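Local coordinates for PDZ domain protein (Parabacteroides distasonis, PDB 4L8N) that is of unknown function but carries PDZ and DUF4136 domains, binds magnesium, and may take part in peptide or protein recognition, at residues A[125-130]-A[300-305]; A[149-154]-A[187-192]; A[362-367]-A[405-410]. All coordinates share one frame; numbering follows the deposited sequence.

Contact 1: residues A[125-130]-A[300-305]; sequences QEFVCP and FKVSKK
Phe127 and Phe300 exchange two backbone hydrogen bonds, Phe300 N to Phe127 O at 2.8 Å and Phe127 N to Phe300 O at 3.0 Å. Gln125 and Val302 form the same kind of pair two residues away, with Val302 N 2.8 Å from Gln125 O and Gln125 N donating back to Val302 O. Between them Glu126 and Lys301 make the non-hydrogen-bonded pair, where Glu126 CA comes within 3.2 Å of Phe300 O in a CA-H...O contact. Their side chains leave on the other face and meet through aliphatic carbon, Glu126 CG to Lys301 CG at 3.9 Å. The charged ends are not in contact: Glu126 OE2 makes its salt bridge with Lys457.

Phe127, Phe300 and Val302 share one face with the side chain of Gln125 and pack there through apolar groups. With chi1 61°, Phe127 CG sits between its own backbone N and carbonyl carbon, and the ring leans toward the partner strand. Phe300 CB lies over one ring face as a CH-pi contact, 3.6 Å from Phe127 CZ, while Val302 CG2 touches Phe127 CE1 at the ring edge. The two aromatic rings lie almost flat to one another (13°), yet are displaced until little of one faces the other. Cys129 SG adds an oblique sulfur-aromatic contact, 3.6 Å from Phe300 CE1. An alanine in place of Phe127 would probably leave Phe300 CB and Val302 CG2 without their aromatic neighbour and open a gap beside Leu284 of helix 274-285. Flat and branched apolar residues suit this buried face, which the helix and Tyr214 and Tyr216 of the second subunit also contact. Alternating hydrogen-bonded and non-hydrogen-bonded pairs are characteristic of an antiparallel beta sheet, here joining strands 123-135 and 298-309 near the middle of a long mixed sheet.

Contact 2: residues A[149-154]-A[187-192]; sequences AFSTID and LIQTFY
Ser151 OG is approached by Gln189 NE2, which donates a hydrogen bond at 3.3 Å, and by a water at 2.9 Å. The hydroxyl oxygen lies close to the plane of the Gln189 amide, 13° out of it, and Gln189 OE1 is left to bond Ser137 of the second subunit. With chi1 68°, Ser151 OG turns between its own backbone N and carbonyl carbon, within range of both partners. A serine suits the place because its short side chain keeps OG near the strand, where Gln189 NE2 and the water reach it, while Ser151 N donates to Ile188 O at 2.9 Å. Ile188 N in turn donates to Ala149 O, so Ile188 bonds on both sides of Phe150, the pattern of a parallel pair.

Phe150 and Ile188 point the same way and lie side by side, Ile188 CG2 3.7 Å from Phe150 CE1. On the other face, Leu187 CD2 rests 3.7 Å from Ser151 CB. Beyond Ser151 the chain swings away from the strand; Asp154 OD1 hydrogen-bonds Asn156, and Tyr192 OH hydrogen-bonds Glu161. Strand 147-150 thus runs parallel to strand 186-196, helix 158-175 packing against Phe150 and Thr190, with strand 240-250 antiparallel along the far edge of 186-196.

Contact 3: residues A[362-367]-A[405-410]; sequences KRFITN and SDYLPA
The Tyr407 ring receives the helix on one face, where Phe364 CA stands 3.9 Å from the ring centroid as a CH-pi contact and Phe364 CB lies 3.6 Å from Tyr407 CG. Asn367 ND2 sits at the ring's edge. The Phe364 ring, its CG anti to the backbone N (chi1 163°), turns its own edge toward the Tyr407 face in an offset edge-to-face pair, planes at 63° and centroids 5.9 Å apart. Phe364 makes a second edge-to-face pair with Tyr117, which suits a buried aromatic.

At the phenol end, Asn367 ND2 donates a hydrogen bond to Tyr407 OH at 2.8 Å; it is bent, 138° at the hydrogen, and the hydroxyl is tilted from the amide plane. Tyrosine fits here because its ring packs on the helix while its tip meets a polar amide. One turn back, Arg363 bends at chi3 and forms a salt bridge, NH1 to Asp406 OD1 at 3.0 Å, the two side chains crossing at about a right angle. A long arginine suits this outer margin because it can reach the short carboxylate of Asp406. The arrangement is a helix-loop contact: an aromatic from the loop after helix 395-402 lies against helix 354-367, bordered by a surface ion pair.

How the contacts relate
The centre of contact 1 lies about 7 Å, and that of contact 2 about 30 Å, from the centre of the chain; both belong to the same mixed sheet, contact 2 nested inside the chain loop that contact 1 closes. Both rest on backbone hydrogen bonds, antiparallel in the first and parallel in the second, but contact 1 adds a buried aromatic face whereas contact 2 adds a serine hydroxyl bonded to a glutamine amide and a water, next to a small apolar pair. Contact 3 lies at the surface, across the chain's centre from contact 2, their centres about 57 Å apart. It joins helix to loop without backbone pairing, so side chains carry it: ring packing, one hydrogen bond from an amide to a phenol oxygen, and an ion pair.

Contact 1: residues A[125-130]-A[300-305]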
loop_
_atom_site.group_PDB
_atom_site.type_symbol
_atom_site.label_atom_id
_atom_site.label_comp_id
_atom_site.label_asym_id
_atom_site.label_seq_id
_atom_site.Cartn_x
_atom_site.Cartn_y
_atom_site.Cartn_z
ATOM N N GLN A 125 10.887 -22.192 -2.207
ATOM C CA GLN A 125 11.078 -20.755 -2.215
ATOM C C GLN A 125 9.780 -20.060 -1.803
ATOM O O GLN A 125 8.698 -20.625 -1.945
ATOM C CB GLN A 125 11.550 -20.282 -3.589
ATOM C CG GLN A 125 12.990 -20.625 -3.903
ATOM C CD GLN A 125 13.326 -20.224 -5.306
ATOM O OE1 GLN A 125 13.378 -19.034 -5.632
ATOM N NE2 GLN A 125 13.536 -21.209 -6.173
ATOM N N GLU A 126 9.911 -18.858 -1.244
ATOM C CA GLU A 126 8.845 -17.992 -0.772
ATOM C C GLU A 126 8.961 -16.668 -1.449
ATOM O O GLU A 126 10.070 -16.249 -1.801
ATOM C CB GLU A 126 8.943 -17.781 0.745
ATOM C CG GLU A 126 8.489 -18.938 1.615
ATOM C CD GLU A 126 9.040 -18.931 3.033
ATOM O OE1 GLU A 126 9.971 -18.140 3.321
ATOM O OE2 GLU A 126 8.570 -19.758 3.848
ATOM N N PHE A 127 7.823 -15.997 -1.619
ATOM C CA PHE A 127 7.713 -14.650 -2.173
ATOM C C PHE A 127 6.422 -13.981 -1.665
ATOM O O PHE A 127 5.483 -14.667 -1.244
ATOM C CB PHE A 127 7.784 -14.648 -3.692
ATOM C CG PHE A 127 6.707 -15.409 -4.418
ATOM C CD1 PHE A 127 6.847 -16.771 -4.677
ATOM C CD2 PHE A 127 5.608 -14.744 -4.955
ATOM C CE1 PHE A 127 5.868 -17.465 -5.394
ATOM C CE2 PHE A 127 4.635 -15.439 -5.681
ATOM C CZ PHE A 127 4.771 -16.795 -5.894
ATOM N N VAL A 128 6.418 -12.641 -1.646
ATOM C CA VAL A 128 5.305 -11.844 -1.155
ATOM C C VAL A 128 4.847 -10.933 -2.290
ATOM O O VAL A 128 5.694 -10.366 -2.995
ATOM C CB VAL A 128 5.651 -11.058 0.145
ATOM C CG1 VAL A 128 4.400 -10.458 0.752
ATOM C CG2 VAL A 128 6.333 -11.953 1.177
ATOM N N CYS A 129 3.504 -10.822 -2.488
ATOM C CA CYS A 129 2.925 -9.983 -3.551
ATOM C C CYS A 129 2.219 -8.762 -2.987
ATOM O O CYS A 129 1.553 -8.835 -1.940
ATOM C CB CYS A 129 1.990 -10.794 -4.434
ATOM S SG CYS A 129 2.824 -12.055 -5.420
ATOM N N PRO A 130 2.333 -7.617 -3.693
ATOM C CA PRO A 130 1.698 -6.389 -3.189
ATOM C C PRO A 130 0.256 -6.345 -3.652
ATOM O O PRO A 130 -0.126 -5.548 -4.513
ATOM C CB PRO A 130 2.579 -5.278 -3.777
ATOM C CG PRO A 130 3.084 -5.854 -5.055
ATOM C CD PRO A 130 3.037 -7.363 -4.969
ATOM N N PHE A 300 3.393 -16.393 -0.413
ATOM C CA PHE A 300 3.347 -17.643 -1.182
ATOM C C PHE A 300 4.585 -18.489 -0.961
ATOM O O PHE A 300 5.677 -17.952 -0.772
ATOM C CB PHE A 300 3.229 -17.388 -2.685
ATOM C CG PHE A 300 2.015 -16.627 -3.144
ATOM C CD1 PHE A 300 2.009 -15.237 -3.149
ATOM C CD2 PHE A 300 0.893 -17.298 -3.621
ATOM C CE1 PHE A 300 0.885 -14.535 -3.595
ATOM C CE2 PHE A 300 -0.211 -16.598 -4.090
ATOM C CZ PHE A 300 -0.211 -15.219 -4.071
ATOM N N LYS A 301 4.417 -19.817 -1.062
ATOM C CA LYS A 301 5.456 -20.825 -0.960
ATOM C C LYS A 301 5.349 -21.794 -2.157
ATOM O O LYS A 301 4.297 -22.409 -2.366
ATOM C CB LYS A 301 5.369 -21.575 0.379
ATOM C CG LYS A 301 6.686 -22.254 0.748
ATOM C CD LYS A 301 6.512 -23.297 1.830
ATOM C CE LYS A 301 7.593 -24.349 1.775
ATOM N NZ LYS A 301 7.595 -25.202 2.994
ATOM N N VAL A 302 6.442 -21.887 -2.955
ATOM C CA VAL A 302 6.591 -22.790 -4.107
ATOM C C VAL A 302 7.546 -23.928 -3.721
ATOM O O VAL A 302 8.705 -23.675 -3.403
ATOM C CB VAL A 302 7.064 -22.106 -5.415
ATOM C CG1 VAL A 302 6.959 -23.071 -6.590
ATOM C CG2 VAL A 302 6.280 -20.844 -5.703
ATOM N N SER A 303 7.048 -25.155 -3.732
ATOM C CA SER A 303 7.799 -26.370 -3.418
ATOM C C SER A 303 7.829 -27.247 -4.640
ATOM O O SER A 303 6.781 -27.771 -5.042
ATOM C CB SER A 303 7.172 -27.121 -2.246
ATOM O OG SER A 303 7.128 -26.318 -1.078
ATOM N N LYS A 304 9.008 -27.372 -5.276
ATOM C CA LYS A 304 9.088 -28.236 -6.437
ATOM C C LYS A 304 9.974 -29.431 -6.106
ATOM O O LYS A 304 10.827 -29.328 -5.227
ATOM C CB LYS A 304 9.515 -27.475 -7.705
ATOM C CG LYS A 304 10.958 -27.029 -7.822
ATOM C CD LYS A 304 11.171 -26.548 -9.246
ATOM C CE LYS A 304 12.556 -26.041 -9.505
ATOM N NZ LYS A 304 12.782 -25.793 -10.956
ATOM N N LYS A 305 9.699 -30.588 -6.728
ATOM C CA LYS A 305 10.463 -31.829 -6.510
ATOM C C LYS A 305 10.302 -32.801 -7.673
ATOM O O LYS A 305 9.185 -33.064 -8.119
ATOM C CB LYS A 305 10.046 -32.532 -5.204
ATOM C CG LYS A 305 10.872 -33.785 -4.863
ATOM C CD LYS A 305 10.373 -34.547 -3.617
ATOM C CE LYS A 305 10.518 -33.708 -2.367
ATOM N NZ LYS A 305 10.292 -34.489 -1.137
#

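Contact 2: residues A[149-154]-A[187-192]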
loop_
_atom_site.group_PDB
_atom_site.type_symbol
_atom_site.label_atom_id
_atom_site.label_comp_id
_atom_site.label_asym_id
_atom_site.label_seq_id
_atom_site.Cartn_x
_atom_site.Cartn_y
_atom_site.Cartn_z
ATOM N N ALA A 149 -19.944 -13.124 -15.893
ATOM C CA ALA A 149 -19.796 -12.499 -17.195
ATOM C C ALA A 149 -18.892 -11.296 -17.008
ATOM O O ALA A 149 -18.740 -10.815 -15.883
ATOM C CB ALA A 149 -21.146 -12.101 -17.773
ATOM N N PHE A 150 -18.249 -10.850 -18.078
ATOM C CA PHE A 150 -17.366 -9.699 -17.986
ATOM C C PHE A 150 -18.116 -8.442 -18.305
ATOM O O PHE A 150 -19.070 -8.480 -19.080
ATOM C CB PHE A 150 -16.157 -9.870 -18.911
ATOM C CG PHE A 150 -15.311 -11.028 -18.443
ATOM C CD1 PHE A 150 -14.394 -10.867 -17.408
ATOM C CD2 PHE A 150 -15.493 -12.299 -18.973
ATOM C CE1 PHE A 150 -13.643 -11.948 -16.943
ATOM C CE2 PHE A 150 -14.765 -13.387 -18.485
ATOM C CZ PHE A 150 -13.832 -13.202 -17.483
ATOM N N SER A 151 -17.715 -7.322 -17.686
ATOM C CA SER A 151 -18.344 -6.043 -17.974
ATOM C C SER A 151 -17.845 -5.551 -19.356
ATOM O O SER A 151 -16.806 -6.026 -19.845
ATOM C CB SER A 151 -18.102 -5.033 -16.849
ATOM O OG SER A 151 -16.768 -4.581 -16.700
ATOM N N THR A 152 -18.654 -4.691 -20.022
ATOM C CA THR A 152 -18.422 -4.094 -21.354
ATOM C C THR A 152 -16.948 -3.695 -21.565
ATOM O O THR A 152 -16.336 -3.020 -20.723
ATOM C CB THR A 152 -19.340 -2.868 -21.544
ATOM O OG1 THR A 152 -20.633 -3.138 -20.983
ATOM C CG2 THR A 152 -19.459 -2.440 -23.006
ATOM N N ILE A 153 -16.397 -4.117 -22.701
ATOM C CA ILE A 153 -15.003 -3.861 -23.031
ATOM C C ILE A 153 -14.822 -2.410 -23.547
ATOM O O ILE A 153 -15.609 -1.946 -24.380
ATOM C CB ILE A 153 -14.498 -4.963 -24.027
ATOM C CG1 ILE A 153 -14.037 -6.214 -23.230
ATOM C CG2 ILE A 153 -13.372 -4.461 -24.973
ATOM C CD1 ILE A 153 -13.920 -7.529 -24.013
ATOM N N ASP A 154 -13.792 -1.698 -23.013
ATOM C CA ASP A 154 -13.406 -0.362 -23.483
ATOM C C ASP A 154 -12.669 -0.585 -24.795
ATOM O O ASP A 154 -11.572 -1.157 -24.795
ATOM C CB ASP A 154 -12.547 0.414 -22.448
ATOM C CG ASP A 154 -11.733 1.577 -23.017
ATOM O OD1 ASP A 154 -12.300 2.380 -23.793
ATOM O OD2 ASP A 154 -10.533 1.681 -22.687
ATOM N N LEU A 187 -20.655 -9.986 -12.013
ATOM C CA LEU A 187 -20.034 -9.242 -13.089
ATOM C C LEU A 187 -18.547 -9.025 -12.739
ATOM O O LEU A 187 -18.245 -8.591 -11.618
ATOM C CB LEU A 187 -20.767 -7.919 -13.287
ATOM C CG LEU A 187 -20.395 -7.119 -14.541
ATOM C CD1 LEU A 187 -21.072 -7.709 -15.789
ATOM C CD2 LEU A 187 -20.784 -5.639 -14.359
ATOM N N ILE A 188 -17.623 -9.364 -13.666
ATOM C CA ILE A 188 -16.194 -9.134 -13.417
ATOM C C ILE A 188 -15.784 -7.827 -14.108
ATOM O O ILE A 188 -16.128 -7.595 -15.267
ATOM C CB ILE A 188 -15.268 -10.350 -13.768
ATOM C CG1 ILE A 188 -15.345 -11.443 -12.671
ATOM C CG2 ILE A 188 -13.803 -9.922 -13.862
ATOM C CD1 ILE A 188 -16.449 -12.310 -12.727
ATOM N N GLN A 189 -15.091 -6.963 -13.365
ATOM C CA GLN A 189 -14.598 -5.669 -13.834
ATOM C C GLN A 189 -13.107 -5.527 -13.538
ATOM O O GLN A 189 -12.649 -5.853 -12.446
ATOM C CB GLN A 189 -15.386 -4.525 -13.171
ATOM C CG GLN A 189 -15.338 -3.186 -13.924
ATOM C CD GLN A 189 -16.531 -2.282 -13.608
ATOM O OE1 GLN A 189 -16.635 -1.679 -12.521
ATOM N NE2 GLN A 189 -17.463 -2.165 -14.563
ATOM N N THR A 190 -12.341 -5.062 -14.520
ATOM C CA THR A 190 -10.913 -4.857 -14.294
ATOM C C THR A 190 -10.560 -3.420 -14.498
ATOM O O THR A 190 -11.141 -2.717 -15.330
ATOM C CB THR A 190 -10.006 -5.769 -15.118
ATOM O OG1 THR A 190 -10.348 -5.710 -16.501
ATOM C CG2 THR A 190 -10.040 -7.177 -14.628
ATOM N N PHE A 191 -9.628 -2.986 -13.681
ATOM C CA PHE A 191 -9.042 -1.674 -13.754
ATOM C C PHE A 191 -7.510 -1.854 -13.794
ATOM O O PHE A 191 -6.963 -2.824 -13.265
ATOM C CB PHE A 191 -9.535 -0.764 -12.617
ATOM C CG PHE A 191 -9.368 -1.299 -11.216
ATOM C CD1 PHE A 191 -10.202 -2.304 -10.730
ATOM C CD2 PHE A 191 -8.418 -0.759 -10.360
ATOM C CE1 PHE A 191 -10.077 -2.761 -9.415
ATOM C CE2 PHE A 191 -8.309 -1.202 -9.049
ATOM C CZ PHE A 191 -9.142 -2.196 -8.582
ATOM N N TYR A 192 -6.842 -0.956 -14.501
ATOM C CA TYR A 192 -5.392 -0.998 -14.706
ATOM C C TYR A 192 -4.872 0.394 -15.005
ATOM O O TYR A 192 -5.612 1.251 -15.488
ATOM C CB TYR A 192 -5.017 -1.973 -15.850
ATOM C CG TYR A 192 -5.873 -1.797 -17.085
ATOM C CD1 TYR A 192 -5.566 -0.831 -18.039
ATOM C CD2 TYR A 192 -7.028 -2.554 -17.270
ATOM C CE1 TYR A 192 -6.387 -0.618 -19.145
ATOM C CE2 TYR A 192 -7.834 -2.380 -18.395
ATOM C CZ TYR A 192 -7.511 -1.406 -19.329
ATOM O OH TYR A 192 -8.305 -1.204 -20.429
HETATM O O HOH W 1 -14.107 -3.429 -16.879
#

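Contact 3: residues A[362-367]-A[405-410]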
loop_
_atom_site.group_PDB
_atom_site.type_symbol
_atom_site.label_atom_id
_atom_site.label_comp_id
_atom_site.label_asym_id
_atom_site.label_seq_id
_atom_site.Cartn_x
_atom_site.Cartn_y
_atom_site.Cartn_z
ATOM N N LYS A 362 28.020 -34.387 2.931
ATOM C CA LYS A 362 28.523 -33.068 3.345
ATOM C C LYS A 362 29.898 -32.808 2.714
ATOM O O LYS A 362 30.198 -31.672 2.358
ATOM C CB LYS A 362 28.609 -32.956 4.884
ATOM C CG LYS A 362 27.263 -32.894 5.597
ATOM C CD LYS A 362 27.436 -32.624 7.084
ATOM C CE LYS A 362 26.324 -33.226 7.913
ATOM N NZ LYS A 362 26.613 -34.639 8.286
ATOM N N ARG A 363 30.706 -33.866 2.551
ATOM C CA ARG A 363 32.020 -33.803 1.918
ATOM C C ARG A 363 31.888 -33.480 0.430
ATOM O O ARG A 363 32.678 -32.679 -0.073
ATOM C CB ARG A 363 32.786 -35.108 2.116
ATOM C CG ARG A 363 33.505 -35.179 3.452
ATOM C CD ARG A 363 34.198 -36.508 3.605
ATOM N NE ARG A 363 33.468 -37.379 4.527
ATOM C CZ ARG A 363 33.269 -38.682 4.333
ATOM N NH1 ARG A 363 33.726 -39.277 3.233
ATOM N NH2 ARG A 363 32.592 -39.397 5.225
ATOM N N PHE A 364 30.868 -34.074 -0.259
ATOM C CA PHE A 364 30.552 -33.846 -1.682
ATOM C C PHE A 364 30.133 -32.389 -1.943
ATOM O O PHE A 364 30.504 -31.829 -2.968
ATOM C CB PHE A 364 29.435 -34.809 -2.182
ATOM C CG PHE A 364 28.751 -34.418 -3.482
ATOM C CD1 PHE A 364 29.366 -34.646 -4.710
ATOM C CD2 PHE A 364 27.502 -33.804 -3.474
ATOM C CE1 PHE A 364 28.758 -34.246 -5.901
ATOM C CE2 PHE A 364 26.887 -33.417 -4.670
ATOM C CZ PHE A 364 27.516 -33.653 -5.874
ATOM N N ILE A 365 29.324 -31.801 -1.059
ATOM C CA ILE A 365 28.849 -30.437 -1.264
ATOM C C ILE A 365 30.008 -29.470 -1.153
ATOM O O ILE A 365 30.101 -28.548 -1.956
ATOM C CB ILE A 365 27.689 -30.101 -0.310
ATOM C CG1 ILE A 365 26.469 -30.964 -0.675
ATOM C CG2 ILE A 365 27.334 -28.617 -0.367
ATOM C CD1 ILE A 365 25.742 -31.350 0.449
ATOM N N THR A 366 30.907 -29.727 -0.193
ATOM C CA THR A 366 32.114 -28.967 0.108
ATOM C C THR A 366 33.033 -28.949 -1.129
ATOM O O THR A 366 33.391 -27.881 -1.638
ATOM C CB THR A 366 32.795 -29.631 1.354
ATOM O OG1 THR A 366 32.100 -29.244 2.541
ATOM C CG2 THR A 366 34.288 -29.301 1.493
ATOM N N ASN A 367 33.378 -30.158 -1.602
ATOM C CA ASN A 367 34.299 -30.430 -2.687
ATOM C C ASN A 367 33.761 -30.083 -4.090
ATOM O O ASN A 367 34.553 -30.083 -5.043
ATOM C CB ASN A 367 34.717 -31.891 -2.620
ATOM C CG ASN A 367 35.561 -32.236 -1.406
ATOM O OD1 ASN A 367 36.221 -31.384 -0.798
ATOM N ND2 ASN A 367 35.562 -33.502 -1.019
ATOM N N SER A 405 33.104 -42.985 -4.760
ATOM C CA SER A 405 32.811 -43.903 -3.654
ATOM C C SER A 405 33.040 -43.271 -2.277
ATOM O O SER A 405 32.341 -43.647 -1.329
ATOM C CB SER A 405 33.626 -45.182 -3.793
ATOM O OG SER A 405 33.040 -45.994 -4.797
ATOM N N ASP A 406 33.952 -42.269 -2.190
ATOM C CA ASP A 406 34.252 -41.511 -0.971
ATOM C C ASP A 406 33.007 -40.736 -0.480
ATOM O O ASP A 406 32.858 -40.522 0.729
ATOM C CB ASP A 406 35.440 -40.542 -1.211
ATOM C CG ASP A 406 35.790 -39.591 -0.060
ATOM O OD1 ASP A 406 35.731 -40.025 1.118
ATOM O OD2 ASP A 406 36.162 -38.428 -0.341
ATOM N N TYR A 407 32.107 -40.337 -1.403
ATOM C CA TYR A 407 30.915 -39.581 -1.011
ATOM C C TYR A 407 29.672 -40.485 -0.833
ATOM O O TYR A 407 28.581 -39.955 -0.619
ATOM C CB TYR A 407 30.628 -38.434 -1.999
ATOM C CG TYR A 407 31.823 -37.560 -2.333
ATOM C CD1 TYR A 407 32.591 -36.976 -1.329
ATOM C CD2 TYR A 407 32.151 -37.275 -3.652
ATOM C CE1 TYR A 407 33.686 -36.167 -1.635
ATOM C CE2 TYR A 407 33.240 -36.466 -3.972
ATOM C CZ TYR A 407 34.004 -35.906 -2.962
ATOM O OH TYR A 407 35.076 -35.102 -3.299
ATOM N N LEU A 408 29.851 -41.835 -0.816
ATOM C CA LEU A 408 28.774 -42.835 -0.650
ATOM C C LEU A 408 27.520 -42.395 -1.457
ATOM O O LEU A 408 26.532 -41.895 -0.897
ATOM C CB LEU A 408 28.453 -43.103 0.842
ATOM C CG LEU A 408 29.645 -43.489 1.761
ATOM C CD1 LEU A 408 29.193 -43.656 3.178
ATOM C CD2 LEU A 408 30.377 -44.743 1.279
ATOM N N PRO A 409 27.605 -42.521 -2.807
ATOM C CA PRO A 409 26.534 -42.009 -3.671
ATOM C C PRO A 409 25.411 -43.010 -3.989
ATOM O O PRO A 409 24.769 -42.879 -5.034
ATOM C CB PRO A 409 27.300 -41.654 -4.958
ATOM C CG PRO A 409 28.769 -42.036 -4.715
ATOM C CD PRO A 409 28.722 -43.026 -3.629
ATOM N N ALA A 410 25.155 -43.987 -3.105
ATOM C CA ALA A 410 24.126 -45.002 -3.313
ATOM C C ALA A 410 22.745 -44.404 -3.602
ATOM O O ALA A 410 22.062 -44.872 -4.522
ATOM C CB ALA A 410 24.048 -45.907 -2.101
#